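Local structure of putative molybdenum cofactor biosynthesis protein (Corynebacterium diphtheriae, 2G2C) at residues Ile10-Asp15 and Glu48-Glu53; Tyr43-Ser47 and Gln68-Phe72; Thr87-Thr91 and Leu135-Ala139; Leu102-Ile106 and Arg121-Gly125; Gly128-Ala133 and Glu162-Ala166. The protein is of unknown function but probably binds molybdopterin and takes part in molybdenum cofactor biosynthesis. Residues are numbered along the deposited sequence.

Interaction 1: residues Ile10-Asp15 and Glu48-Glu53; sequences IIVVSD and EVVVPE
I10-V13 and E48-V51 are neighbouring parallel strands, their axes 4.7 Å apart and inclined by 18°, with I10 opposite E48, I11 opposite V49, V12 opposite V50 and V13 opposite V51. I10 O accepts from V49 N (3.0 Å). I11 (m) turns to the sheet face of V49, V13 and V51, under helix 55-67; its CG1 lies 4.0 Å from V49 CG2. V12 N donates to V49 O (2.9 Å) and V12 O accepts from V51 N (2.9 Å), while its side chain (t) shares the other face with I10, E48 and V50. This pairing forms one edge of the alpha/beta sheet of the MoCF_biosynth family, strand 42-51 being outermost. V13 (t) sets CG2 4.0 Å from V51 CG2. S14 N bonds V51 O (2.9 Å), and S14 OG caps I17 N at the start of helix 15-19. D15 OD1 accepts from E53 N (2.9 Å), OD2 forms a salt bridge with K84, and one water joins D15 N to E53 OE2 (2.9 and 2.7 Å).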
# COMPACT_ATOMS: atom_id res chain seq x y z
N ILE A 10 -5.91 -0.27 -4.48
CA ILE A 10 -4.58 -0.71 -4.94
C ILE A 10 -4.00 0.33 -5.89
O ILE A 10 -4.72 0.83 -6.79
CB ILE A 10 -4.67 -2.09 -5.64
CG1 ILE A 10 -5.11 -3.17 -4.62
CG2 ILE A 10 -3.36 -2.40 -6.44
CD1 ILE A 10 -5.51 -4.50 -5.22
N ILE A 11 -2.72 0.63 -5.69
CA ILE A 11 -2.01 1.58 -6.58
C ILE A 11 -0.72 0.93 -7.04
O ILE A 11 0.20 0.71 -6.24
CB ILE A 11 -1.68 2.91 -5.84
CG1 ILE A 11 -3.00 3.55 -5.38
CG2 ILE A 11 -0.86 3.81 -6.73
CD1 ILE A 11 -2.84 4.69 -4.32
N VAL A 12 -0.68 0.54 -8.32
CA VAL A 12 0.53 -0.06 -8.84
C VAL A 12 1.37 1.04 -9.50
O VAL A 12 0.89 1.76 -10.35
CB VAL A 12 0.18 -1.20 -9.84
CG1 VAL A 12 1.42 -1.67 -10.55
CG2 VAL A 12 -0.50 -2.35 -9.09
N VAL A 13 2.61 1.16 -9.07
CA VAL A 13 3.46 2.28 -9.46
C VAL A 13 4.55 1.72 -10.39
O VAL A 13 5.45 0.97 -9.93
CB VAL A 13 4.09 2.96 -8.20
CG1 VAL A 13 4.96 4.16 -8.58
CG2 VAL A 13 2.99 3.35 -7.16
N SER A 14 4.45 2.04 -11.68
CA SER A 14 5.36 1.45 -12.67
C SER A 14 5.21 2.11 -14.01
O SER A 14 4.12 2.14 -14.55
CB SER A 14 4.99 -0.03 -12.88
OG SER A 14 5.69 -0.59 -14.01
N ASP A 15 6.31 2.63 -14.53
CA ASP A 15 6.30 3.23 -15.86
C ASP A 15 5.89 2.20 -16.91
O ASP A 15 4.99 2.48 -17.71
CB ASP A 15 7.66 3.85 -16.16
CG ASP A 15 7.90 5.12 -15.36
OD1 ASP A 15 6.90 5.68 -14.88
OD2 ASP A 15 9.06 5.58 -15.27
N GLU A 48 -8.70 0.42 -8.25
CA GLU A 48 -7.34 -0.03 -8.58
C GLU A 48 -6.85 0.79 -9.74
O GLU A 48 -7.60 1.07 -10.68
CB GLU A 48 -7.25 -1.52 -8.88
CG GLU A 48 -8.10 -1.97 -10.05
CD GLU A 48 -7.45 -1.79 -11.43
OE1 GLU A 48 -8.19 -1.94 -12.43
OE2 GLU A 48 -6.23 -1.50 -11.55
N VAL A 49 -5.60 1.25 -9.64
CA VAL A 49 -5.01 2.05 -10.70
C VAL A 49 -3.55 1.65 -10.90
O VAL A 49 -2.94 1.00 -10.04
CB VAL A 49 -5.10 3.59 -10.40
CG1 VAL A 49 -6.55 3.99 -10.11
CG2 VAL A 49 -4.24 3.94 -9.19
N VAL A 50 -3.02 2.02 -12.07
CA VAL A 50 -1.60 1.96 -12.35
C VAL A 50 -1.19 3.40 -12.63
O VAL A 50 -1.87 4.12 -13.41
CB VAL A 50 -1.29 1.10 -13.60
CG1 VAL A 50 0.22 1.18 -13.90
CG2 VAL A 50 -1.79 -0.32 -13.39
N VAL A 51 -0.11 3.85 -12.01
CA VAL A 51 0.40 5.20 -12.28
C VAL A 51 1.88 5.10 -12.64
O VAL A 51 2.57 4.18 -12.21
CB VAL A 51 0.17 6.15 -11.02
CG1 VAL A 51 -1.32 6.28 -10.73
CG2 VAL A 51 0.96 5.66 -9.79
N PRO A 52 2.37 6.07 -13.43
CA PRO A 52 3.80 6.17 -13.64
C PRO A 52 4.52 6.45 -12.31
O PRO A 52 3.91 6.93 -11.33
CB PRO A 52 3.97 7.40 -14.55
CG PRO A 52 2.61 7.66 -15.11
CD PRO A 52 1.61 7.13 -14.12
N GLU A 53 5.82 6.21 -12.29
CA GLU A 53 6.62 6.55 -11.12
C GLU A 53 6.65 8.04 -10.85
O GLU A 53 6.57 8.85 -11.77
CB GLU A 53 8.05 6.06 -11.31
CG GLU A 53 8.06 4.60 -11.43
CD GLU A 53 8.89 3.92 -10.39
OE1 GLU A 53 8.99 4.50 -9.26
OE2 GLU A 53 9.42 2.83 -10.71
O HOH W 1 8.80 1.99 -13.21
O HOH W 2 7.71 8.35 -14.44

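Interaction 2: residues Tyr43-Ser47 and Gln68-Phe72; sequences YELIS and QGARF
The loop Q68-F72 belongs to a beta-alpha-beta crossover, strand 42-51, helix 55-67 and parallel strand 72-76, with strand 5-13 between the two strands. It packs across strand 5-13 against the edge strand Y43-S47: side chains of Y43 and I46 reach past it to the loop's side chains and backbone. The end-to-end directions of the two segments differ by 137°, and the nearest CA pairs are I46 with A70 (7.2 Å) and Y43 with F72 (8.6 Å). Q68 (chi1 m, chi2 t) points toward the strand: its CB is 4.0 Å from I46 CD1 and its O 3.5 Å from the same methyl. One water donates to Q68 OE1 (3.1 Å) and, weakly, to I46 O (3.5 Å); a second lies 2.7 Å from S47 OG and bonds Q68 OE1 weakly (3.3 Å). G69, at phi/psi 100/8, closes the helix in a Schellman motif; a CB here would jam against the preceding carbonyl O. A70 is extended (-63/133) and offers CB to I46 CD1 at 4.1 Å, with I46 at chi1 p and chi2 t. R71 forms a salt bridge with D165 instead. F72 (chi1 t) meets Y43 (chi1 m) obliquely, ring planes at 49° and centroids 5.6 Å apart; the closest atoms are Y43 CE1 and F72 CD2, at 3.7 Å.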
# COMPACT_ATOMS: atom_id res chain seq x y z
N TYR A 43 -12.17 -7.50 2.45
CA TYR A 43 -11.70 -6.33 1.72
C TYR A 43 -12.65 -6.03 0.58
O TYR A 43 -12.97 -6.93 -0.21
CB TYR A 43 -10.29 -6.55 1.15
CG TYR A 43 -9.25 -6.79 2.18
CD1 TYR A 43 -8.54 -5.72 2.75
CD2 TYR A 43 -8.97 -8.07 2.61
CE1 TYR A 43 -7.58 -5.95 3.74
CE2 TYR A 43 -8.01 -8.31 3.58
CZ TYR A 43 -7.31 -7.24 4.13
OH TYR A 43 -6.36 -7.44 5.09
N GLU A 44 -13.09 -4.79 0.50
CA GLU A 44 -13.90 -4.32 -0.61
C GLU A 44 -13.05 -3.40 -1.49
O GLU A 44 -12.80 -2.22 -1.12
CB GLU A 44 -15.14 -3.56 -0.09
CG GLU A 44 -16.05 -3.14 -1.23
CD GLU A 44 -17.14 -2.16 -0.82
OE1 GLU A 44 -17.45 -2.07 0.39
OE2 GLU A 44 -17.68 -1.48 -1.72
N LEU A 45 -12.59 -3.92 -2.62
CA LEU A 45 -11.74 -3.13 -3.51
C LEU A 45 -12.54 -2.05 -4.24
O LEU A 45 -13.30 -2.37 -5.18
CB LEU A 45 -11.01 -4.02 -4.52
CG LEU A 45 -9.95 -3.34 -5.38
CD1 LEU A 45 -8.76 -2.91 -4.52
CD2 LEU A 45 -9.50 -4.33 -6.41
N ILE A 46 -12.40 -0.80 -3.82
CA ILE A 46 -13.17 0.28 -4.44
C ILE A 46 -12.47 0.95 -5.60
O ILE A 46 -13.11 1.64 -6.40
CB ILE A 46 -13.63 1.30 -3.38
CG1 ILE A 46 -12.45 2.15 -2.89
CG2 ILE A 46 -14.40 0.54 -2.26
CD1 ILE A 46 -12.88 3.40 -2.07
N SER A 47 -11.17 0.71 -5.72
CA SER A 47 -10.34 1.37 -6.72
C SER A 47 -9.09 0.54 -6.99
O SER A 47 -8.50 0.04 -6.03
CB SER A 47 -9.92 2.75 -6.19
OG SER A 47 -9.05 3.41 -7.08
N GLN A 68 -12.17 8.95 -1.80
CA GLN A 68 -13.23 7.99 -2.18
C GLN A 68 -13.62 7.10 -1.00
O GLN A 68 -14.58 6.31 -1.10
CB GLN A 68 -12.79 7.18 -3.39
CG GLN A 68 -12.63 8.11 -4.61
CD GLN A 68 -12.43 7.43 -5.94
OE1 GLN A 68 -12.35 6.20 -6.04
NE2 GLN A 68 -12.33 8.25 -7.00
N GLY A 69 -12.93 7.26 0.13
CA GLY A 69 -13.29 6.54 1.34
C GLY A 69 -12.44 5.31 1.62
O GLY A 69 -12.77 4.52 2.53
N ALA A 70 -11.37 5.08 0.85
CA ALA A 70 -10.53 3.91 1.17
C ALA A 70 -9.89 4.04 2.55
O ALA A 70 -9.36 5.10 2.92
CB ALA A 70 -9.46 3.74 0.12
N ARG A 71 -9.99 2.95 3.30
CA ARG A 71 -9.33 2.89 4.61
C ARG A 71 -8.10 1.96 4.62
O ARG A 71 -7.39 1.90 5.60
CB ARG A 71 -10.31 2.55 5.74
CG ARG A 71 -11.35 3.68 5.92
CD ARG A 71 -12.09 3.48 7.22
NE ARG A 71 -11.22 3.57 8.39
CZ ARG A 71 -11.44 2.96 9.56
NH1 ARG A 71 -12.56 2.22 9.75
NH2 ARG A 71 -10.53 3.09 10.54
N PHE A 72 -7.88 1.26 3.51
CA PHE A 72 -6.68 0.43 3.36
C PHE A 72 -6.19 0.69 1.96
O PHE A 72 -6.94 0.50 1.00
CB PHE A 72 -7.00 -1.06 3.56
CG PHE A 72 -5.82 -1.95 3.29
CD1 PHE A 72 -4.63 -1.76 3.98
CD2 PHE A 72 -5.86 -2.95 2.33
CE1 PHE A 72 -3.50 -2.57 3.73
CE2 PHE A 72 -4.72 -3.75 2.07
CZ PHE A 72 -3.57 -3.57 2.78
O HOH W 3 -12.54 4.33 -8.49
O HOH W 4 -9.10 5.93 -6.07

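Interaction 3: residues Thr87-Thr91 and Leu135-Ala139; sequences TPEAT and LIVNA
This is a buried helix-on-sheet contact near the centre of the chain, in which the short helix 87-92 lies against strand 135-139 and a polar side chain of the strand reaches into the interface. Helix segment T87-T91 and strand L135-A139 run antiparallel, at 171°, with axes 9.5 Å apart at closest approach; P88 faces N138 (CA-CA 7.0 Å) and T91 faces I136 (7.6 Å). N138 (chi1 m) points toward the helix, and its ND2 donates to T91 OG1 at 2.9 Å. T91 (m) passes its own proton back to T87 O (OG1-O 2.8 Å), which also accepts from T91 N (2.9 Å), so the hydroxyl relays between the N138 side-chain amide and the helix backbone. T87 CG2 packs 3.5 Å from N138 ND2, and P88 CA is 3.6 Å from N138 OD1. One turn further along the helix, T91 CG2 rests 3.6 Å from I136 CG2 (I136 chi1 m, chi2 t). N138 is also held by T75 of strand 72-76 and by the backbone of I123. Helix 55-67 flanks the helix at T87, A90 and T91, while V137 and A139 point from the other face of the strand to helix 143-153.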
# COMPACT_ATOMS: atom_id res chain seq x y z
N THR A 87 7.68 6.60 -4.08
CA THR A 87 6.49 6.12 -3.37
C THR A 87 6.57 6.36 -1.86
O THR A 87 5.61 6.84 -1.28
CB THR A 87 6.20 4.67 -3.69
OG1 THR A 87 6.04 4.57 -5.11
CG2 THR A 87 4.96 4.17 -2.94
N PRO A 88 7.70 6.02 -1.22
CA PRO A 88 7.78 6.22 0.24
C PRO A 88 7.62 7.72 0.60
O PRO A 88 6.95 8.04 1.60
CB PRO A 88 9.18 5.68 0.61
CG PRO A 88 9.46 4.70 -0.53
CD PRO A 88 8.96 5.45 -1.75
N GLU A 89 8.26 8.61 -0.16
CA GLU A 89 8.19 10.05 0.12
C GLU A 89 6.73 10.54 -0.05
O GLU A 89 6.18 11.27 0.79
CB GLU A 89 9.12 10.86 -0.81
CG GLU A 89 10.64 10.63 -0.55
CD GLU A 89 11.25 9.33 -1.16
OE1 GLU A 89 10.53 8.42 -1.65
OE2 GLU A 89 12.50 9.25 -1.16
N ALA A 90 6.11 10.14 -1.16
CA ALA A 90 4.72 10.52 -1.41
C ALA A 90 3.83 10.01 -0.26
O ALA A 90 2.95 10.71 0.27
CB ALA A 90 4.24 9.98 -2.79
N THR A 91 4.05 8.76 0.14
CA THR A 91 3.25 8.17 1.18
C THR A 91 3.42 8.91 2.51
O THR A 91 2.43 9.18 3.22
CB THR A 91 3.59 6.68 1.33
OG1 THR A 91 3.32 6.02 0.09
CG2 THR A 91 2.77 6.03 2.51
N LEU A 135 -5.06 2.97 6.72
CA LEU A 135 -3.75 2.33 6.78
C LEU A 135 -3.16 2.29 5.37
O LEU A 135 -3.85 1.85 4.45
CB LEU A 135 -3.93 0.90 7.25
CG LEU A 135 -2.70 -0.00 7.23
CD1 LEU A 135 -1.62 0.46 8.25
CD2 LEU A 135 -3.15 -1.44 7.51
N ILE A 136 -1.94 2.77 5.18
CA ILE A 136 -1.29 2.74 3.88
C ILE A 136 -0.05 1.87 4.02
O ILE A 136 0.70 2.00 5.02
CB ILE A 136 -0.89 4.16 3.43
CG1 ILE A 136 -2.10 5.10 3.46
CG2 ILE A 136 -0.28 4.13 2.01
CD1 ILE A 136 -1.78 6.49 3.04
N VAL A 137 0.14 0.97 3.04
CA VAL A 137 1.27 0.02 3.06
C VAL A 137 1.94 0.10 1.70
O VAL A 137 1.27 -0.04 0.67
CB VAL A 137 0.73 -1.44 3.25
CG1 VAL A 137 1.83 -2.49 2.99
CG2 VAL A 137 0.14 -1.62 4.63
N ASN A 138 3.26 0.33 1.71
CA ASN A 138 4.06 0.31 0.47
C ASN A 138 4.70 -1.06 0.30
O ASN A 138 5.55 -1.45 1.12
CB ASN A 138 5.24 1.29 0.54
CG ASN A 138 4.84 2.74 0.68
OD1 ASN A 138 5.64 3.52 1.18
ND2 ASN A 138 3.66 3.13 0.17
N ALA A 139 4.31 -1.80 -0.75
CA ALA A 139 5.00 -3.04 -1.10
C ALA A 139 5.97 -2.85 -2.26
O ALA A 139 5.83 -1.91 -3.03
CB ALA A 139 3.99 -4.13 -1.46

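Interaction 4: residues Leu102-Ile106 and Arg121-Gly125; sequences LEQQI and RGIVG
Helix segment L102-I106 and the loop-to-strand segment R121-G125 approach most closely at E103 and V124, whose CA atoms are 6.3 Å apart. The helix is regular, with I106 N bonded to L102 O (2.9 Å); I123 and V124 are extended (phi/psi -109/168 and -133/135) as the loop enters strand 124-126. The polar link is direct: E103 (chi1 m, chi2 t) points toward the strand and its OE2 accepts from V124 N at 2.9 Å, the almost straight N-H...O angle being 167°. The same OE2 lies 3.3 Å from I123 CB and also forms a salt bridge with R98, so this one oxygen serves a backbone amide and an arginine. A water extends the link, donating to E103 OE1 (3.0 Å) and to G122 O (2.8 Å). The apolar part centres on V124 (t). Its CG1 meets L102 CD1 at 4.2 Å, its CG2 meets I106 CD1 at 4.2 Å, and E103 CG lies 4.0 Å from V124 CG2. L102 and I106, one turn apart on the helix, also touch helix 143-153. The backbone of V124 pairs with C99, which directly follows strand 97-98, and that of G125 with I136; the strand order here is 135-139, 124-126, 97-98. The arrangement is a helix packed on the antiparallel end of the mixed sheet in this alpha/beta fold.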
# COMPACT_ATOMS: atom_id res chain seq x y z
N LEU A 102 6.14 -2.86 12.06
CA LEU A 102 5.67 -3.68 10.94
C LEU A 102 6.67 -3.65 9.77
O LEU A 102 6.96 -4.69 9.15
CB LEU A 102 4.28 -3.24 10.48
CG LEU A 102 3.14 -3.41 11.51
CD1 LEU A 102 1.77 -2.92 10.98
CD2 LEU A 102 3.05 -4.83 12.00
N GLU A 103 7.19 -2.46 9.43
CA GLU A 103 8.26 -2.37 8.44
C GLU A 103 9.42 -3.30 8.78
O GLU A 103 9.99 -3.95 7.92
CB GLU A 103 8.82 -0.94 8.36
CG GLU A 103 7.70 0.05 8.00
CD GLU A 103 8.11 1.50 8.05
OE1 GLU A 103 9.33 1.78 8.17
OE2 GLU A 103 7.19 2.35 7.96
N GLN A 104 9.82 -3.27 10.04
CA GLN A 104 10.93 -4.08 10.50
C GLN A 104 10.61 -5.57 10.39
O GLN A 104 11.50 -6.36 9.98
CB GLN A 104 11.32 -3.67 11.94
CG GLN A 104 11.93 -2.27 11.93
CD GLN A 104 12.19 -1.76 13.31
OE1 GLN A 104 12.38 -2.56 14.24
NE2 GLN A 104 12.26 -0.43 13.46
N GLN A 105 9.38 -5.96 10.72
CA GLN A 105 8.97 -7.37 10.63
C GLN A 105 8.96 -7.84 9.18
O GLN A 105 9.31 -8.98 8.89
CB GLN A 105 7.58 -7.59 11.25
CG GLN A 105 7.58 -7.50 12.76
CD GLN A 105 6.33 -8.09 13.40
OE1 GLN A 105 6.40 -8.75 14.45
NE2 GLN A 105 5.17 -7.86 12.77
N ILE A 106 8.56 -6.95 8.27
CA ILE A 106 8.53 -7.31 6.85
C ILE A 106 9.94 -7.65 6.39
O ILE A 106 10.16 -8.63 5.64
CB ILE A 106 7.93 -6.18 5.99
CG1 ILE A 106 6.44 -6.08 6.22
CG2 ILE A 106 8.29 -6.38 4.51
CD1 ILE A 106 5.85 -4.73 5.75
N ARG A 121 12.42 0.94 0.55
CA ARG A 121 12.28 2.00 1.50
C ARG A 121 10.80 2.14 1.81
O ARG A 121 10.38 3.15 2.36
CB ARG A 121 12.82 3.24 0.87
CG ARG A 121 14.27 3.06 0.43
CD ARG A 121 14.83 4.36 -0.09
NE ARG A 121 14.02 4.83 -1.23
CZ ARG A 121 13.22 5.89 -1.20
NH1 ARG A 121 13.09 6.61 -0.08
NH2 ARG A 121 12.53 6.21 -2.30
N GLY A 122 10.00 1.13 1.43
CA GLY A 122 8.54 1.23 1.60
C GLY A 122 8.16 1.42 3.04
O GLY A 122 8.77 0.78 3.92
N ILE A 123 7.18 2.31 3.30
CA ILE A 123 6.73 2.53 4.67
C ILE A 123 5.33 1.96 4.92
O ILE A 123 4.60 1.59 3.99
CB ILE A 123 6.86 4.02 5.10
CG1 ILE A 123 5.97 4.89 4.23
CG2 ILE A 123 8.33 4.43 5.05
CD1 ILE A 123 5.87 6.33 4.74
N VAL A 124 4.97 1.91 6.21
CA VAL A 124 3.63 1.52 6.65
C VAL A 124 3.20 2.54 7.67
O VAL A 124 3.97 2.89 8.56
CB VAL A 124 3.60 0.12 7.35
CG1 VAL A 124 2.18 -0.24 7.79
CG2 VAL A 124 4.15 -0.95 6.38
N GLY A 125 1.96 3.01 7.57
CA GLY A 125 1.51 3.95 8.60
C GLY A 125 0.05 4.22 8.51
O GLY A 125 -0.60 3.77 7.54
O HOH W 5 10.86 0.91 5.75

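Interaction 5: residues Gly128-Ala133 and Glu162-Ala166; sequences GRDDHA and EGLDA
The carbonyl of L164, near the C-terminal end of helix 157-165, faces a backbone turn at very short range without bonding to it: L164 O is 3.1 Å from D130 C and 3.3 Å from D131 N, but the N-H...O angle at D131 N is too poor for a hydrogen bond. The turn is type I, from D130 to A133, closed by A133 N to D130 O (3.0 Å), in the loop joining antiparallel strands 124-126 and 135-139. D130 (chi1 p) adds an Asx turn, its OD1 accepting from H132 N at 2.9 Å. The nearest CA pairs are D130 with L164 (4.8 Å) and D131 with D165 (4.4 Å). L164 (chi1 m, chi2 t) fills the space beside the loop: CD2 lies 4.1 Å from A133 CB and 3.6 Å from G128 O, while CD1 is 4.1 Å from A133 O. D131 (chi1 p) brings its CB within 3.4 Å of D165 OD1. The D165 carboxylate is engaged by R71, which also bonds A133 O, so the arginine spans the helix end and the turn. R129 directs its CA-to-CB bond away from the helix and bonds T97. The contact thus joins the C-terminal helix to a surface loop at one end of the sheet. A water sits between the two segments, 2.8 Å from R129 O and 2.8 Å from G163 O.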
# COMPACT_ATOMS: atom_id res chain seq x y z
N GLY A 128 -4.37 8.81 10.58
CA GLY A 128 -5.06 9.42 11.73
C GLY A 128 -5.19 8.37 12.80
O GLY A 128 -4.63 7.25 12.68
N ARG A 129 -5.98 8.68 13.83
CA ARG A 129 -6.10 7.78 14.96
C ARG A 129 -7.51 7.32 15.32
O ARG A 129 -7.73 6.70 16.35
CB ARG A 129 -5.23 8.24 16.15
CG ARG A 129 -3.73 8.36 15.79
CD ARG A 129 -3.05 6.98 15.62
NE ARG A 129 -2.87 6.35 16.94
CZ ARG A 129 -1.88 6.63 17.80
NH1 ARG A 129 -0.90 7.47 17.44
NH2 ARG A 129 -1.86 6.06 19.02
N ASP A 130 -8.44 7.57 14.40
CA ASP A 130 -9.84 7.37 14.68
C ASP A 130 -10.46 6.51 13.58
O ASP A 130 -9.74 5.99 12.69
CB ASP A 130 -10.59 8.70 14.83
CG ASP A 130 -10.57 9.55 13.57
OD1 ASP A 130 -10.42 9.07 12.41
OD2 ASP A 130 -10.78 10.78 13.75
N ASP A 131 -11.79 6.41 13.61
CA ASP A 131 -12.49 5.48 12.71
C ASP A 131 -12.65 5.96 11.26
O ASP A 131 -13.33 5.30 10.41
CB ASP A 131 -13.79 4.95 13.33
CG ASP A 131 -14.86 6.00 13.48
OD1 ASP A 131 -14.64 7.16 13.08
OD2 ASP A 131 -15.95 5.63 14.00
N HIS A 132 -12.03 7.12 10.98
CA HIS A 132 -11.93 7.61 9.62
C HIS A 132 -10.52 7.40 9.05
O HIS A 132 -10.30 7.62 7.85
CB HIS A 132 -12.30 9.08 9.55
CG HIS A 132 -13.78 9.31 9.58
ND1 HIS A 132 -14.40 10.31 8.87
CD2 HIS A 132 -14.76 8.63 10.23
CE1 HIS A 132 -15.70 10.25 9.08
NE2 HIS A 132 -15.95 9.25 9.91
N ALA A 133 -9.58 6.99 9.90
CA ALA A 133 -8.17 6.91 9.48
C ALA A 133 -7.96 5.72 8.54
O ALA A 133 -8.67 4.73 8.67
CB ALA A 133 -7.25 6.78 10.70
N GLU A 162 -9.39 -2.56 14.73
CA GLU A 162 -10.02 -2.55 16.04
C GLU A 162 -9.50 -1.37 16.88
O GLU A 162 -10.29 -0.70 17.56
CB GLU A 162 -9.80 -3.86 16.79
CG GLU A 162 -10.49 -3.93 18.15
CD GLU A 162 -10.51 -5.34 18.71
OE1 GLU A 162 -11.07 -5.54 19.82
OE2 GLU A 162 -9.97 -6.25 18.02
N GLY A 163 -8.18 -1.13 16.84
CA GLY A 163 -7.57 0.02 17.54
C GLY A 163 -8.07 1.36 17.01
O GLY A 163 -8.47 2.25 17.79
N LEU A 164 -8.08 1.52 15.69
CA LEU A 164 -8.50 2.80 15.13
C LEU A 164 -9.96 3.06 15.42
O LEU A 164 -10.37 4.22 15.61
CB LEU A 164 -8.28 2.86 13.61
CG LEU A 164 -6.83 2.80 13.13
CD1 LEU A 164 -6.73 2.67 11.60
CD2 LEU A 164 -6.10 4.07 13.59
N ASP A 165 -10.75 2.00 15.44
CA ASP A 165 -12.22 2.15 15.54
C ASP A 165 -12.76 2.18 16.97
O ASP A 165 -13.99 2.34 17.16
CB ASP A 165 -12.92 1.06 14.71
CG ASP A 165 -12.71 1.23 13.20
OD1 ASP A 165 -11.94 2.13 12.78
OD2 ASP A 165 -13.29 0.43 12.45
N ALA A 166 -11.89 2.05 17.96
CA ALA A 166 -12.30 1.92 19.37
C ALA A 166 -13.19 3.08 19.81
O ALA A 166 -12.92 4.25 19.48
CB ALA A 166 -11.07 1.83 20.26
O HOH W 6 -8.65 4.94 18.38

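Interaction 3 is the buried contact near the chain's centre; the other four are partly buried, interaction 5 lying farthest from the centre and having the most exposed residues. Interactions 1 and 2 share edge strand 42-51 and both include waters, but direct backbone hydrogen bonds join the segments of the first and are absent between those of the second. Interactions 3 and 4 meet through the strand pair I136-G125 and, just before that strand, through the N138 side chain and the I123 backbone. Both use a side chain as the polar link, an asparagine in one and a glutamate in the other. R71 ties interaction 2 to interaction 5, where turn and helix end otherwise meet through van der Waals contacts and a water.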